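Local coordinates for Sts-2 protein (Mus musculus, PDB 3D4I) that acts as an acid-dependent phosphatase through this histidine phosphatase (PGM-like) domain and suppresses T-cell receptor signalling, at residues A[6-14]-A[183-194]; A[75-83]-A[105-113]. All blocks are in the same frame, centred on the assembly; numbering follows the deposited sequence. Where two conformers were deposited one is given.

In the fold
Contact 1 (6-14 with 183-194) and contact 2 (75-83 with 105-113) lie on the two faces of one mixed sheet, with centres about 20 Å apart, and illustrate how an alpha/beta/alpha domain is covered from both sides. Strand 11-16 connects them: Ile12 belongs to contact 1, whereas Leu13 touches Leu82 of contact 2 from the other face. Both contacts run from buried core to surface. Contact 1 joins a strand and the loop before it to a helix end and turn, and a buried arginine gripping a main-chain carbonyl dominates it. Contact 2 joins two helices through glycine-permitted closeness and aliphatic packing, with charged groups and a water toward the surface.

Contact 1 of 2, residues A[6-14]-A[183-194]; sequences TISRRGILV and MGQIINTCPQDM
Ser8 runs beside Met194 at the outer end of the contact, its OG 3.8 Å from Met194 CB; the place of the methionine methyl is doubtful, as it belongs to one of two conformers. The next residue, Arg9, turns away, and Arg10 carries most of the contact. Its CG stands anti to the backbone N (chi1 -152°), and the extended chain runs past the Asp193 carbonyl oxygen, with Arg10 CG 3.1 Å from Asp193 O, to the end of the neighbouring helix. There both terminal nitrogens hold one oxygen: NH1 of Arg10 bonds Ile187 O at 2.6 Å, nearly straight (158°), in the carbonyl plane and on a lone pair, while NH2 adds a weak bond. Cys190 O lies over one face of the guanidinium and Ile187 CD1 over the other, so the group lies between turn and helix, its rotation fixed by the bonds to Ile187 O. Water 1, at the guanidinium edge, joins Arg10 NE (3.1 Å) to Asp193 OD2 (2.9 Å), an oxygen also hydrogen-bonded to Thr90. A cation placed at a helix C-terminus is likely to be stabilised by the carbonyls gathered there. Farther in, the contact becomes apolar: Ile12 CD1 meets Ile187 CD1 at 3.7 Å, and Ile12 CG2 meets the CE of Met183, whose bent chain brings the methyl to it tip to tip. Helix 172-187 thus covers one face of the sheet, with Ile186 reaching Ile199 and Phe93, and the type I turn Cys190-Asp193 leads from it to strand 196-201, parallel neighbour of strand 11-16, which strand 236-241 flanks on its other side.

Contact 2 of 2, residues A[75-83]-A[105-113]; sequences ARLAGEALL and KHILEELKL
Gly79 lets the helices meet almost backbone to backbone, its CA 4.0 Å from that of Ile107; the segment axes approach to 7.3 Å and cross at -38°. Ile107 O and Glu110 CB close in on the side of Gly79 where a side chain would stand. Apolar contacts line the inner side: Leu82 CD1 lies across Ile107 CG2 at 3.9 Å, and Leu111 CD1 fits against the backbone of Leu83, 3.5 Å from its N. In this histidine phosphatase fold both helices cover the same face of the sheet, Leu82 reaching Leu13 and Ile107 reaching Ile15, and helix 98-111 ends in a Schellman motif at Lys112. Toward the surface, with CG anti to its own carbonyl carbon (chi1 -69°), Glu110 sets that methylene 3.2 Å from Arg76 O, and the bend at the next bond turns the carboxylate back along the Arg76 side chain without a salt bridge. With an alanine here, the Arg76 carbonyl would probably lose its aliphatic cover and the guanidinium a neighbouring negative charge. The guanidinium stands at 88° to the His106 ring, and water 2, in the plane of each, links Arg76 NE (2.6 Å) and His106 ND1 (3.0 Å) while donating to Glu109 OE1.

Contact 1 of 2, residues A[6-14]-A[183-194]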
ATOM      1  N   THR A   6     -26.403  23.631  12.365  1.00 37.05           N
ATOM      2  CA  THR A   6     -25.254  24.126  11.604  1.00 37.61           C
ATOM      3  C   THR A   6     -23.951  24.225  12.431  1.00 38.09           C
ATOM      4  O   THR A   6     -22.849  24.160  11.877  1.00 38.79           O
ATOM      5  CB  THR A   6     -25.586  25.482  10.920  1.00 37.90           C
ATOM      6  OG1 THR A   6     -26.052  26.421  11.898  1.00 38.34           O
ATOM      7  CG2 THR A   6     -26.672  25.289   9.860  1.00 37.49           C
ATOM      8  N   ILE A   7     -24.078  24.364  13.751  1.00 38.14           N
ATOM      9  CA  ILE A   7     -22.909  24.421  14.635  1.00 37.80           C
ATOM     10  C   ILE A   7     -22.046  23.165  14.457  1.00 37.07           C
ATOM     11  O   ILE A   7     -22.568  22.054  14.310  1.00 37.06           O
ATOM     12  CB  ILE A   7     -23.303  24.620  16.128  1.00 37.77           C
ATOM     13  CG1 ILE A   7     -24.368  23.605  16.560  1.00 38.08           C
ATOM     14  CG2 ILE A   7     -23.790  26.058  16.371  1.00 38.79           C
ATOM     15  CD1 ILE A   7     -24.506  23.442  18.065  1.00 38.30           C
ATOM     16  N   SER A   8     -20.728  23.344  14.446  1.00 35.95           N
ATOM     17  CA  SER A   8     -19.811  22.216  14.259  1.00 35.04           C
ATOM     18  C   SER A   8     -19.859  21.308  15.480  1.00 33.78           C
ATOM     19  O   SER A   8     -20.159  21.764  16.590  1.00 33.44           O
ATOM     20  CB  SER A   8     -18.385  22.712  13.980  1.00 35.25           C
ATOM     21  OG  SER A   8     -18.023  23.703  14.919  1.00 35.98           O
ATOM     22  N   ARG A   9     -19.579  20.018  15.274  1.00 32.23           N
ATOM     23  CA  ARG A   9     -19.702  19.040  16.352  1.00 30.63           C
ATOM     24  C   ARG A   9     -18.364  18.397  16.633  1.00 29.11           C
ATOM     25  O   ARG A   9     -17.616  18.062  15.702  1.00 28.71           O
ATOM     26  CB  ARG A   9     -20.731  17.964  15.992  1.00 31.16           C
ATOM     27  CG  ARG A   9     -22.169  18.457  16.070  1.00 33.75           C
ATOM     28  CD  ARG A   9     -23.144  17.500  15.401  1.00 37.98           C
ATOM     29  NE  ARG A   9     -24.492  18.080  15.409  1.00 41.82           N
ATOM     30  CZ  ARG A   9     -25.535  17.593  16.086  1.00 43.09           C
ATOM     31  NH1 ARG A   9     -25.423  16.480  16.800  1.00 42.43           N
ATOM     32  NH2 ARG A   9     -26.709  18.213  16.026  1.00 43.29           N
ATOM     33  N   ARG A  10     -18.065  18.257  17.916  1.00 26.64           N
ATOM     34  CA  ARG A  10     -16.915  17.505  18.373  1.00 25.71           C
ATOM     35  C   ARG A  10     -16.958  16.062  17.849  1.00 23.89           C
ATOM     36  O   ARG A  10     -17.995  15.393  17.920  1.00 22.57           O
ATOM     37  CB  ARG A  10     -16.889  17.496  19.898  1.00 26.14           C
ATOM     38  CG  ARG A  10     -15.501  17.365  20.433  1.00 28.68           C
ATOM     39  CD  ARG A  10     -15.471  17.339  21.911  1.00 32.69           C
ATOM     40  NE  ARG A  10     -14.116  17.006  22.327  1.00 34.28           N
ATOM     41  CZ  ARG A  10     -13.738  16.780  23.580  1.00 34.10           C
ATOM     42  NH1 ARG A  10     -14.623  16.833  24.566  1.00 29.88           N
ATOM     43  NH2 ARG A  10     -12.461  16.482  23.831  1.00 35.04           N
ATOM     44  N   GLY A  11     -15.819  15.566  17.367  1.00 22.71           N
ATOM     45  CA  GLY A  11     -15.751  14.191  16.859  1.00 21.13           C
ATOM     46  C   GLY A  11     -14.665  13.357  17.515  1.00 20.51           C
ATOM     47  O   GLY A  11     -13.628  13.888  17.943  1.00 20.26           O
ATOM     48  N   ILE A  12     -14.911  12.052  17.593  1.00 19.97           N
ATOM     49  CA  ILE A  12     -13.920  11.076  18.061  1.00 18.82           C
ATOM     50  C   ILE A  12     -13.839   9.999  16.973  1.00 18.89           C
ATOM     51  O   ILE A  12     -14.844   9.372  16.648  1.00 18.85           O
ATOM     52  CB  ILE A  12     -14.318  10.444  19.406  1.00 20.33           C
ATOM     53  CG1 ILE A  12     -14.026  11.412  20.568  1.00 19.30           C
ATOM     54  CG2 ILE A  12     -13.587   9.079  19.638  1.00 18.87           C
ATOM     55  CD1 ILE A  12     -12.593  11.356  21.036  1.00 23.42           C
ATOM     56  N   LEU A  13     -12.651   9.837  16.390  1.00 17.36           N
ATOM     57  CA  LEU A  13     -12.461   8.944  15.250  1.00 16.00           C
ATOM     58  C   LEU A  13     -11.456   7.893  15.677  1.00 15.71           C
ATOM     59  O   LEU A  13     -10.269   8.182  15.867  1.00 14.99           O
ATOM     60  CB  LEU A  13     -11.966   9.712  14.012  1.00 16.59           C
ATOM     61  CG  LEU A  13     -11.749   8.881  12.732  1.00 14.52           C
ATOM     62  CD1 LEU A  13     -13.041   8.208  12.258  1.00 17.19           C
ATOM     63  CD2 LEU A  13     -11.178   9.811  11.639  1.00 16.07           C
ATOM     64  N   VAL A  14     -11.963   6.683  15.869  1.00 14.73           N
ATOM     65  CA  VAL A  14     -11.153   5.591  16.370  1.00 15.43           C
ATOM     66  C   VAL A  14     -10.692   4.849  15.139  1.00 15.66           C
ATOM     67  O   VAL A  14     -11.508   4.528  14.271  1.00 15.33           O
ATOM     68  CB  VAL A  14     -11.943   4.643  17.281  1.00 15.85           C
ATOM     69  CG1 VAL A  14     -11.010   3.544  17.820  1.00 15.40           C
ATOM     70  CG2 VAL A  14     -12.561   5.430  18.467  1.00 17.03           C
ATOM     71  N   MET A 183     -11.315   7.021  28.026  1.00 21.72           N
ATOM     72  CA  MET A 183     -12.130   7.820  27.121  1.00 21.97           C
ATOM     73  C   MET A 183     -12.781   8.980  27.879  1.00 22.76           C
ATOM     74  O   MET A 183     -12.848  10.091  27.357  1.00 22.32           O
ATOM     75  CB  MET A 183     -13.192   6.971  26.426  1.00 22.39           C
ATOM     76  CG  MET A 183     -12.626   6.032  25.306  1.00 20.68           C
ATOM     77  SD  MET A 183     -11.420   6.834  24.202  1.00 22.04           S
ATOM     78  CE  MET A 183     -12.432   7.969  23.277  1.00 22.57           C
ATOM     79  N   GLY A 184     -13.246   8.714  29.102  1.00 23.51           N
ATOM     80  CA  GLY A 184     -13.709   9.785  30.002  1.00 25.27           C
ATOM     81  C   GLY A 184     -12.713  10.916  30.167  1.00 26.28           C
ATOM     82  O   GLY A 184     -13.075  12.095  30.041  1.00 26.70           O
ATOM     83  N   GLN A 185     -11.456  10.574  30.466  1.00 27.39           N
ATOM     84  CA  GLN A 185     -10.398  11.580  30.624  1.00 28.86           C
ATOM     85  C   GLN A 185     -10.082  12.288  29.308  1.00 28.72           C
ATOM     86  O   GLN A 185      -9.871  13.500  29.280  1.00 28.58           O
ATOM     87  CB  GLN A 185      -9.134  10.966  31.238  1.00 28.91           C
ATOM     88  CG  GLN A 185      -7.890  11.851  31.158  1.00 31.34           C
ATOM     89  CD  GLN A 185      -6.739  11.389  32.075  1.00 31.33           C
ATOM     90  OE1 GLN A 185      -6.953  11.060  33.244  1.00 34.90           O
ATOM     91  NE2 GLN A 185      -5.513  11.388  31.537  1.00 33.72           N
ATOM     92  N   ILE A 186     -10.067  11.533  28.215  1.00 28.37           N
ATOM     93  CA  ILE A 186      -9.798  12.104  26.901  1.00 28.93           C
ATOM     94  C   ILE A 186     -10.839  13.174  26.556  1.00 30.51           C
ATOM     95  O   ILE A 186     -10.480  14.274  26.135  1.00 31.03           O
ATOM     96  CB  ILE A 186      -9.708  10.995  25.800  1.00 28.63           C
ATOM     97  CG1 ILE A 186      -8.441  10.153  26.015  1.00 27.56           C
ATOM     98  CG2 ILE A 186      -9.699  11.600  24.406  1.00 28.17           C
ATOM     99  CD1 ILE A 186      -8.326   8.947  25.102  1.00 27.95           C
ATOM    100  N   ILE A 187     -12.113  12.864  26.771  1.00 32.08           N
ATOM    101  CA  ILE A 187     -13.190  13.812  26.463  1.00 35.00           C
ATOM    102  C   ILE A 187     -13.076  15.104  27.289  1.00 37.14           C
ATOM    103  O   ILE A 187     -13.324  16.203  26.782  1.00 37.88           O
ATOM    104  CB  ILE A 187     -14.597  13.156  26.613  1.00 34.64           C
ATOM    105  CG1 ILE A 187     -14.765  12.038  25.591  1.00 34.08           C
ATOM    106  CG2 ILE A 187     -15.730  14.181  26.463  1.00 36.40           C
ATOM    107  CD1 ILE A 187     -14.265  12.363  24.238  1.00 31.85           C
ATOM    108  N   ASN A 188     -12.674  14.960  28.548  1.00 39.24           N
ATOM    109  CA  ASN A 188     -12.440  16.114  29.429  1.00 41.39           C
ATOM    110  C   ASN A 188     -11.063  16.791  29.276  1.00 42.57           C
ATOM    111  O   ASN A 188     -10.741  17.715  30.023  1.00 43.24           O
ATOM    112  CB  ASN A 188     -12.693  15.724  30.882  1.00 41.19           C
ATOM    113  CG  ASN A 188     -14.158  15.452  31.169  1.00 42.31           C
ATOM    114  OD1 ASN A 188     -14.789  14.590  30.549  1.00 41.97           O
ATOM    115  ND2 ASN A 188     -14.712  16.192  32.131  1.00 43.44           N
ATOM    116  N   THR A 189     -10.262  16.347  28.306  1.00 44.59           N
ATOM    117  CA  THR A 189      -8.960  16.969  28.049  1.00 46.11           C
ATOM    118  C   THR A 189      -9.166  18.439  27.667  1.00 47.00           C
ATOM    119  O   THR A 189      -8.516  19.329  28.238  1.00 47.85           O
ATOM    120  CB  THR A 189      -8.103  16.173  27.007  1.00 46.35           C
ATOM    121  OG1 THR A 189      -7.526  15.026  27.650  1.00 47.04           O
ATOM    122  CG2 THR A 189      -6.959  17.023  26.433  1.00 46.92           C
ATOM    123  N   CYS A 190     -10.084  18.682  26.726  1.00 47.19           N
ATOM    124  CA  CYS A 190     -10.502  20.032  26.337  1.00 47.25           C
ATOM    125  C   CYS A 190     -11.979  19.967  25.899  1.00 45.96           C
ATOM    126  O   CYS A 190     -12.260  19.852  24.706  1.00 45.67           O
ATOM    127  CB  CYS A 190      -9.619  20.566  25.200  1.00 47.49           C
ATOM    128  SG  CYS A 190      -7.805  20.617  25.537  1.00 53.43           S
ATOM    129  N   PRO A 191     -12.925  20.027  26.870  1.00 44.94           N
ATOM    130  CA  PRO A 191     -14.347  19.695  26.651  1.00 44.04           C
ATOM    131  C   PRO A 191     -15.146  20.698  25.805  1.00 43.23           C
ATOM    132  O   PRO A 191     -16.311  20.428  25.475  1.00 42.88           O
ATOM    133  CB  PRO A 191     -14.914  19.624  28.074  1.00 44.10           C
ATOM    134  CG  PRO A 191     -14.054  20.534  28.856  1.00 44.59           C
ATOM    135  CD  PRO A 191     -12.677  20.434  28.267  1.00 44.90           C
ATOM    136  N   GLN A 192     -14.525  21.830  25.470  1.00 42.01           N
ATOM    137  CA  GLN A 192     -15.111  22.832  24.571  1.00 41.23           C
ATOM    138  C   GLN A 192     -14.689  22.640  23.100  1.00 40.83           C
ATOM    139  O   GLN A 192     -15.289  23.223  22.196  1.00 41.16           O
ATOM    140  CB  GLN A 192     -14.746  24.249  25.055  1.00 41.07           C
ATOM    141  CG  GLN A 192     -15.854  24.995  25.794  1.00 40.51           C
ATOM    142  CD  GLN A 192     -16.558  24.176  26.857  1.00 40.70           C
ATOM    143  OE1 GLN A 192     -16.015  23.941  27.943  1.00 40.79           O
ATOM    144  NE2 GLN A 192     -17.788  23.756  26.561  1.00 40.24           N
ATOM    145  N   ASP A 193     -13.666  21.819  22.875  1.00 39.86           N
ATOM    146  CA  ASP A 193     -13.126  21.543  21.529  1.00 38.88           C
ATOM    147  C   ASP A 193     -14.197  21.181  20.501  1.00 37.55           C
ATOM    148  O   ASP A 193     -15.119  20.419  20.819  1.00 37.46           O
ATOM    149  CB  ASP A 193     -12.111  20.402  21.608  1.00 39.80           C
ATOM    150  CG  ASP A 193     -11.273  20.280  20.358  1.00 41.10           C
ATOM    151  OD1 ASP A 193     -11.005  21.309  19.705  1.00 42.06           O
ATOM    152  OD2 ASP A 193     -10.867  19.142  20.044  1.00 44.11           O
ATOM    153  N   MET A 194     -14.076  21.711  19.279  1.00 35.08           N
ATOM    154  CA  MET A 194     -15.074  21.424  18.230  1.00 33.61           C
ATOM    155  C   MET A 194     -14.587  20.702  16.960  1.00 31.94           C
ATOM    156  O   MET A 194     -15.333  20.580  15.974  1.00 33.41           O
ATOM    157  CB  MET A 194     -15.907  22.673  17.896  1.00 33.56           C
ATOM    158  CG  MET A 194     -16.835  23.060  19.042  1.00 33.70           C
ATOM    159  SD  MET A 194     -17.608  24.690  18.951  0.50 34.04           S
ATOM    160  CE  MET A 194     -19.341  24.230  18.798  0.50 33.43           C
TER
HETATM  161  O   HOH W   1     -12.312  16.612  19.799  1.00 30.99           O

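Contact 2 of 2, residues A[75-83]-A[105-113]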
ATOM      1  N   ALA A  75      -1.662   3.782   6.239  1.00 12.87           N
ATOM      2  CA  ALA A  75      -1.741   4.896   7.183  1.00 13.20           C
ATOM      3  C   ALA A  75      -1.621   6.236   6.465  1.00 14.31           C
ATOM      4  O   ALA A  75      -2.422   7.155   6.702  1.00 13.39           O
ATOM      5  CB  ALA A  75      -0.631   4.754   8.274  1.00 12.52           C
ATOM      6  N   ARG A  76      -0.659   6.327   5.551  1.00 14.56           N
ATOM      7  CA  ARG A  76      -0.482   7.541   4.757  1.00 16.01           C
ATOM      8  C   ARG A  76      -1.676   7.836   3.844  1.00 15.74           C
ATOM      9  O   ARG A  76      -2.078   9.009   3.671  1.00 16.59           O
ATOM     10  CB  ARG A  76       0.837   7.484   3.962  1.00 16.75           C
ATOM     11  CG  ARG A  76       2.145   7.509   4.821  1.00 16.26           C
ATOM     12  CD  ARG A  76       3.403   7.591   3.904  1.00 19.32           C
ATOM     13  NE  ARG A  76       4.659   7.844   4.647  1.00 25.39           N
ATOM     14  CZ  ARG A  76       5.875   7.389   4.313  1.00 29.56           C
ATOM     15  NH1 ARG A  76       6.059   6.604   3.251  1.00 28.96           N
ATOM     16  NH2 ARG A  76       6.929   7.730   5.057  1.00 31.21           N
ATOM     17  N   LEU A  77      -2.240   6.790   3.237  1.00 15.86           N
ATOM     18  CA  LEU A  77      -3.406   6.950   2.358  1.00 15.52           C
ATOM     19  C   LEU A  77      -4.620   7.495   3.123  1.00 15.87           C
ATOM     20  O   LEU A  77      -5.317   8.412   2.656  1.00 16.28           O
ATOM     21  CB  LEU A  77      -3.765   5.613   1.680  1.00 15.65           C
ATOM     22  CG  LEU A  77      -4.687   5.662   0.451  1.00 14.77           C
ATOM     23  CD1 LEU A  77      -3.930   6.279  -0.748  1.00 14.07           C
ATOM     24  CD2 LEU A  77      -5.164   4.272   0.138  1.00 16.49           C
ATOM     25  N   ALA A  78      -4.876   6.922   4.288  1.00 15.63           N
ATOM     26  CA  ALA A  78      -5.886   7.457   5.225  1.00 15.68           C
ATOM     27  C   ALA A  78      -5.641   8.922   5.641  1.00 15.68           C
ATOM     28  O   ALA A  78      -6.577   9.719   5.650  1.00 15.97           O
ATOM     29  CB  ALA A  78      -5.968   6.561   6.470  1.00 15.04           C
ATOM     30  N   GLY A  79      -4.410   9.266   6.008  1.00 15.41           N
ATOM     31  CA  GLY A  79      -4.061  10.653   6.372  1.00 16.14           C
ATOM     32  C   GLY A  79      -4.315  11.630   5.222  1.00 16.86           C
ATOM     33  O   GLY A  79      -4.871  12.716   5.412  1.00 17.80           O
ATOM     34  N   GLU A  80      -3.892  11.241   4.026  1.00 16.46           N
ATOM     35  CA  GLU A  80      -4.156  12.004   2.802  1.00 17.36           C
ATOM     36  C   GLU A  80      -5.653  12.195   2.528  1.00 17.40           C
ATOM     37  O   GLU A  80      -6.087  13.312   2.166  1.00 16.93           O
ATOM     38  CB  GLU A  80      -3.455  11.351   1.609  1.00 17.13           C
ATOM     39  CG  GLU A  80      -3.651  12.129   0.290  1.00 19.14           C
ATOM     40  CD  GLU A  80      -3.164  11.317  -0.892  1.00 22.68           C
ATOM     41  OE1 GLU A  80      -3.470  10.113  -0.951  1.00 23.64           O
ATOM     42  OE2 GLU A  80      -2.471  11.881  -1.745  1.00 22.22           O
ATOM     43  N   ALA A  81      -6.449  11.142   2.723  1.00 17.89           N
ATOM     44  CA  ALA A  81      -7.912  11.260   2.583  1.00 18.45           C
ATOM     45  C   ALA A  81      -8.486  12.220   3.629  1.00 18.86           C
ATOM     46  O   ALA A  81      -9.352  13.047   3.318  1.00 18.80           O
ATOM     47  CB  ALA A  81      -8.595   9.890   2.677  1.00 18.51           C
ATOM     48  N   LEU A  82      -7.998  12.117   4.867  1.00 18.71           N
ATOM     49  CA  LEU A  82      -8.390  13.064   5.904  1.00 18.36           C
ATOM     50  C   LEU A  82      -8.080  14.494   5.507  1.00 19.22           C
ATOM     51  O   LEU A  82      -8.941  15.368   5.670  1.00 19.36           O
ATOM     52  CB  LEU A  82      -7.758  12.726   7.262  1.00 17.70           C
ATOM     53  CG  LEU A  82      -8.450  11.555   7.965  1.00 18.38           C
ATOM     54  CD1 LEU A  82      -7.552  10.947   9.049  1.00 20.19           C
ATOM     55  CD2 LEU A  82      -9.860  11.988   8.546  1.00 18.74           C
ATOM     56  N   LEU A  83      -6.878  14.742   4.990  1.00 19.83           N
ATOM     57  CA  LEU A  83      -6.565  16.075   4.433  1.00 21.04           C
ATOM     58  C   LEU A  83      -7.584  16.505   3.370  1.00 21.87           C
ATOM     59  O   LEU A  83      -8.130  17.619   3.443  1.00 21.48           O
ATOM     60  CB  LEU A  83      -5.124  16.166   3.872  1.00 20.63           C
ATOM     61  CG  LEU A  83      -4.666  17.576   3.461  1.00 20.84           C
ATOM     62  CD1 LEU A  83      -4.677  18.516   4.680  1.00 21.84           C
ATOM     63  CD2 LEU A  83      -3.287  17.563   2.805  1.00 21.10           C
ATOM     64  N   LYS A 105       1.745   8.770  13.521  1.00 17.17           N
ATOM     65  CA  LYS A 105       2.730   9.645  12.876  1.00 18.50           C
ATOM     66  C   LYS A 105       2.452   9.788  11.375  1.00 17.90           C
ATOM     67  O   LYS A 105       2.448  10.887  10.847  1.00 18.16           O
ATOM     68  CB  LYS A 105       4.161   9.120  13.120  1.00 19.22           C
ATOM     69  CG  LYS A 105       5.297   9.893  12.376  1.00 21.62           C
ATOM     70  CD  LYS A 105       6.656   9.149  12.535  1.00 22.45           C
ATOM     71  CE  LYS A 105       7.864   9.940  12.053  1.00 24.99           C
ATOM     72  NZ  LYS A 105       9.078   9.056  12.113  1.00 30.69           N
ATOM     73  N   HIS A 106       2.214   8.671  10.685  1.00 17.22           N
ATOM     74  CA  HIS A 106       2.027   8.718   9.219  1.00 18.45           C
ATOM     75  C   HIS A 106       0.750   9.475   8.819  1.00 17.99           C
ATOM     76  O   HIS A 106       0.752  10.275   7.881  1.00 18.92           O
ATOM     77  CB  HIS A 106       2.063   7.292   8.639  1.00 18.40           C
ATOM     78  CG  HIS A 106       3.421   6.665   8.686  1.00 19.73           C
ATOM     79  ND1 HIS A 106       4.525   7.225   8.076  1.00 21.15           N
ATOM     80  CD2 HIS A 106       3.852   5.515   9.265  1.00 20.03           C
ATOM     81  CE1 HIS A 106       5.579   6.453   8.287  1.00 22.36           C
ATOM     82  NE2 HIS A 106       5.198   5.415   9.014  1.00 22.70           N
ATOM     83  N   ILE A 107      -0.328   9.263   9.562  1.00 17.44           N
ATOM     84  CA  ILE A 107      -1.546  10.058   9.362  1.00 17.25           C
ATOM     85  C   ILE A 107      -1.264  11.567   9.526  1.00 17.99           C
ATOM     86  O   ILE A 107      -1.624  12.361   8.654  1.00 18.03           O
ATOM     87  CB  ILE A 107      -2.682   9.604  10.320  1.00 16.86           C
ATOM     88  CG1 ILE A 107      -3.162   8.193   9.967  1.00 17.93           C
ATOM     89  CG2 ILE A 107      -3.856  10.589  10.309  1.00 15.80           C
ATOM     90  CD1 ILE A 107      -4.101   7.595  11.012  1.00 17.11           C
ATOM     91  N   LEU A 108      -0.624  11.949  10.635  1.00 18.13           N
ATOM     92  CA  LEU A 108      -0.289  13.350  10.895  1.00 19.76           C
ATOM     93  C   LEU A 108       0.623  13.983   9.840  1.00 21.09           C
ATOM     94  O   LEU A 108       0.461  15.157   9.510  1.00 20.72           O
ATOM     95  CB  LEU A 108       0.345  13.504  12.275  1.00 20.68           C
ATOM     96  CG  LEU A 108      -0.585  13.502  13.499  1.00 21.55           C
ATOM     97  CD1 LEU A 108       0.256  13.215  14.724  1.00 24.41           C
ATOM     98  CD2 LEU A 108      -1.310  14.851  13.647  1.00 23.86           C
ATOM     99  N   GLU A 109       1.592  13.217   9.335  1.00 22.26           N
ATOM    100  CA  GLU A 109       2.497  13.702   8.294  1.00 23.36           C
ATOM    101  C   GLU A 109       1.724  14.044   7.023  1.00 23.23           C
ATOM    102  O   GLU A 109       1.926  15.117   6.426  1.00 22.45           O
ATOM    103  CB  GLU A 109       3.638  12.714   8.053  1.00 24.35           C
ATOM    104  CG  GLU A 109       4.782  12.884   9.042  1.00 26.15           C
ATOM    105  CD  GLU A 109       5.814  11.752   8.984  1.00 27.49           C
ATOM    106  OE1 GLU A 109       5.765  10.905   8.058  1.00 33.77           O
ATOM    107  OE2 GLU A 109       6.678  11.714   9.880  1.00 34.46           O
ATOM    108  N   GLU A 110       0.770  13.193   6.662  1.00 22.24           N
ATOM    109  CA  GLU A 110      -0.054  13.438   5.476  1.00 23.09           C
ATOM    110  C   GLU A 110      -1.102  14.520   5.685  1.00 23.48           C
ATOM    111  O   GLU A 110      -1.535  15.158   4.722  1.00 23.31           O
ATOM    112  CB  GLU A 110      -0.727  12.161   4.999  1.00 23.43           C
ATOM    113  CG  GLU A 110       0.226  11.131   4.403  1.00 24.41           C
ATOM    114  CD  GLU A 110       0.928  11.606   3.157  1.00 28.04           C
ATOM    115  OE1 GLU A 110       0.318  12.352   2.337  1.00 28.91           O
ATOM    116  OE2 GLU A 110       2.113  11.244   3.019  1.00 28.68           O
ATOM    117  N   LEU A 111      -1.510  14.716   6.938  1.00 22.86           N
ATOM    118  CA  LEU A 111      -2.365  15.854   7.301  1.00 23.99           C
ATOM    119  C   LEU A 111      -1.603  17.182   7.358  1.00 23.82           C
ATOM    120  O   LEU A 111      -2.219  18.235   7.467  1.00 23.77           O
ATOM    121  CB  LEU A 111      -2.970  15.626   8.688  1.00 23.73           C
ATOM    122  CG  LEU A 111      -4.444  15.414   9.058  1.00 26.73           C
ATOM    123  CD1 LEU A 111      -5.492  15.850   7.999  1.00 24.79           C
ATOM    124  CD2 LEU A 111      -4.722  14.055   9.601  1.00 24.13           C
ATOM    125  N   LYS A 112      -0.272  17.122   7.357  1.00 23.86           N
ATOM    126  CA  LYS A 112       0.612  18.281   7.540  1.00 25.15           C
ATOM    127  C   LYS A 112       0.537  18.888   8.947  1.00 24.93           C
ATOM    128  O   LYS A 112       0.812  20.088   9.155  1.00 24.53           O
ATOM    129  CB  LYS A 112       0.383  19.353   6.462  1.00 25.14           C
ATOM    130  CG  LYS A 112       0.669  18.870   5.056  1.00 26.35           C
ATOM    131  CD  LYS A 112       0.365  19.945   4.006  1.00 28.36           C
ATOM    132  CE  LYS A 112       0.129  19.323   2.617  1.00 32.48           C
ATOM    133  NZ  LYS A 112       0.983  18.130   2.372  1.00 34.23           N
ATOM    134  N   LEU A 113       0.231  18.032   9.912  1.00 23.94           N
ATOM    135  CA  LEU A 113       0.032  18.441  11.290  1.00 24.21           C
ATOM    136  C   LEU A 113       1.046  17.837  12.251  1.00 24.46           C
ATOM    137  O   LEU A 113       0.911  17.987  13.460  1.00 24.37           O
ATOM    138  CB  LEU A 113      -1.400  18.077  11.726  1.00 23.84           C
ATOM    139  CG  LEU A 113      -2.526  18.793  10.980  1.00 24.29           C
ATOM    140  CD1 LEU A 113      -3.865  18.222  11.461  1.00 24.44           C
ATOM    141  CD2 LEU A 113      -2.466  20.298  11.219  1.00 25.17           C
TER
HETATM  142  O   HOH W   2       4.350   9.701   6.408  1.00 39.65           O